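Local structure of hypothetical protein Atu1913 (Agrobacterium tumefaciens str., 2B1Y) at the interface of chains A and B. The protein is of unknown function, belongs to the DUF1883 family and forms a two-fold symmetric pair in the crystal whose two chains share beta structure. Sequence-based numbering; all coordinates share one arbitrary frame. Chains: chain A/B, hypothetical protein Atu1913.

The interface of chains A and B. Residues chain A 65, 71, 90-91; chain B 13, 16, 20, 22.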
loop_
_atom_site.group_PDB
_atom_site.type_symbol
_atom_site.label_atom_id
_atom_site.label_comp_id
_atom_site.label_asym_id
_atom_site.label_seq_id
_atom_site.Cartn_x
_atom_site.Cartn_y
_atom_site.Cartn_z
ATOM N N VAL A 65 -18.336 -6.377 -12.185
ATOM C CA VAL A 65 -18.460 -5.302 -11.223
ATOM C C VAL A 65 -19.491 -5.800 -10.187
ATOM O O VAL A 65 -20.541 -6.281 -10.580
ATOM C CB VAL A 65 -18.945 -4.050 -11.949
ATOM C CG1 VAL A 65 -19.422 -3.025 -10.982
ATOM C CG2 VAL A 65 -17.822 -3.498 -12.908
ATOM N N TRP A 71 -16.415 3.261 -10.997
ATOM C CA TRP A 71 -15.349 2.241 -10.964
ATOM C C TRP A 71 -14.092 2.738 -11.668
ATOM O O TRP A 71 -14.163 3.553 -12.584
ATOM C CB TRP A 71 -15.835 0.909 -11.575
ATOM C CG TRP A 71 -16.800 0.205 -10.654
ATOM C CD1 TRP A 71 -18.165 0.209 -10.744
ATOM C CD2 TRP A 71 -16.472 -0.543 -9.472
ATOM N NE1 TRP A 71 -18.704 -0.519 -9.714
ATOM C CE2 TRP A 71 -17.693 -1.000 -8.919
ATOM C CE3 TRP A 71 -15.264 -0.919 -8.862
ATOM C CZ2 TRP A 71 -17.753 -1.783 -7.761
ATOM C CZ3 TRP A 71 -15.316 -1.685 -7.697
ATOM C CH2 TRP A 71 -16.560 -2.108 -7.156
HETATM N N MSE A 90 -15.832 -3.188 -22.190
HETATM C CA MSE A 90 -16.872 -3.163 -21.192
HETATM C C MSE A 90 -18.081 -3.893 -21.798
HETATM O O MSE A 90 -18.687 -3.423 -22.798
HETATM C CB MSE A 90 -17.185 -1.709 -20.783
HETATM C CG MSE A 90 -15.967 -0.895 -20.146
HETATM SE SE MSE A 90 -16.722 0.839 -19.608
HETATM C CE MSE A 90 -17.251 1.477 -21.355
ATOM N N LEU A 91 -18.361 -5.077 -21.252
ATOM C CA LEU A 91 -19.448 -5.928 -21.733
ATOM C C LEU A 91 -20.716 -5.692 -20.885
ATOM O O LEU A 91 -20.647 -5.554 -19.649
ATOM C CB LEU A 91 -19.037 -7.414 -21.712
ATOM C CG LEU A 91 -17.650 -7.842 -22.285
ATOM C CD1 LEU A 91 -17.359 -9.295 -22.004
ATOM C CD2 LEU A 91 -17.501 -7.577 -23.780
ATOM N N LEU B 13 -13.574 4.263 -15.468
ATOM C CA LEU B 13 -14.701 3.622 -16.153
ATOM C C LEU B 13 -16.055 4.280 -15.889
ATOM O O LEU B 13 -17.070 3.844 -16.443
ATOM C CB LEU B 13 -14.795 2.132 -15.773
ATOM C CG LEU B 13 -13.523 1.312 -16.047
ATOM C CD1 LEU B 13 -13.754 -0.116 -15.627
ATOM C CD2 LEU B 13 -13.145 1.361 -17.510
ATOM N N LEU B 16 -20.798 2.304 -13.467
ATOM C CA LEU B 16 -21.197 1.042 -14.071
ATOM C C LEU B 16 -22.189 0.316 -13.170
ATOM O O LEU B 16 -22.018 0.322 -11.956
ATOM C CB LEU B 16 -19.978 0.134 -14.272
ATOM C CG LEU B 16 -18.815 0.692 -15.106
ATOM C CD1 LEU B 16 -17.643 -0.292 -15.087
ATOM C CD2 LEU B 16 -19.242 0.996 -16.548
ATOM N N THR B 20 -21.942 -5.524 -14.800
ATOM C CA THR B 20 -21.116 -5.156 -15.957
ATOM C C THR B 20 -19.818 -5.960 -15.886
ATOM O O THR B 20 -19.235 -6.080 -14.809
ATOM C CB THR B 20 -20.801 -3.676 -15.964
ATOM O OG1 THR B 20 -22.032 -2.944 -15.985
ATOM C CG2 THR B 20 -19.945 -3.291 -17.190
ATOM N N LEU B 22 -15.963 -6.600 -17.212
ATOM C CA LEU B 22 -14.836 -6.000 -17.878
ATOM C C LEU B 22 -13.982 -7.119 -18.469
ATOM O O LEU B 22 -13.552 -8.044 -17.744
ATOM C CB LEU B 22 -14.017 -5.200 -16.878
ATOM C CG LEU B 22 -14.786 -4.215 -16.002
ATOM C CD1 LEU B 22 -13.801 -3.494 -15.071
ATOM C CD2 LEU B 22 -15.542 -3.249 -16.887
#
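A:Met90, a selenomethionine, packs among B:Leu13, B:Leu16 and B:Leu22, and chain B hides 73 Å² of it. Its CG lies 4.0 Å from CD2 of B:Leu22, the two side chains side by side and pointing the same way. The side chain, extended through chi2 (-176°), carries SE to 4.0 Å from CD2 of B:Leu16, whose side chain it crosses at about a right angle; the bend at chi3 then turns only the terminal CE away from that line. Past SE slides B:Leu13, running in the opposite direction and touching with its CD2. B:Leu16 buries 34 Å² and meets A:Met90, A:Val65 and A:Trp71 with different atoms. Its chi2 of 175° points CD2 toward the selenium and CD1 toward A:Val65, where CD1 lies 3.9 Å from CG2, again with the side chains nearly perpendicular. B:Leu16 CB stands 4.0 Å from A:Trp71 CD1. A:Val65 CB sits over the rim of one indole face, and A:Val65, A:Trp71 and B:Leu16 touch one another. Backbone bonds flank this apolar contact. A:Val65 N donates to B:Thr20 O over 2.8 Å, almost straight at 173°. B:Leu13 N donates to A:Trp71 O at 3.0 Å, more bent, with the donor tilted from the carbonyl plane. The B:Thr20 methyl CG2 packs 3.4 Å from A:Leu91 O, next to A:Met90. The two-fold repeats the patch with chains exchanged; such interleaving suggests, without proving, a dimer in solution. The B:Thr20 turn joining two chain B strands contacts the A:Val65 loop after strand 61-64. A:Met90 also forms an antiparallel beta bridge with B:Leu22, so strand 86-91 of chain A runs beside strand 21-26 of chain B, while on the other side A:Trp71 in strand 69-76 meets strand 8-16 of chain B, which carries B:Leu13 and B:Leu16.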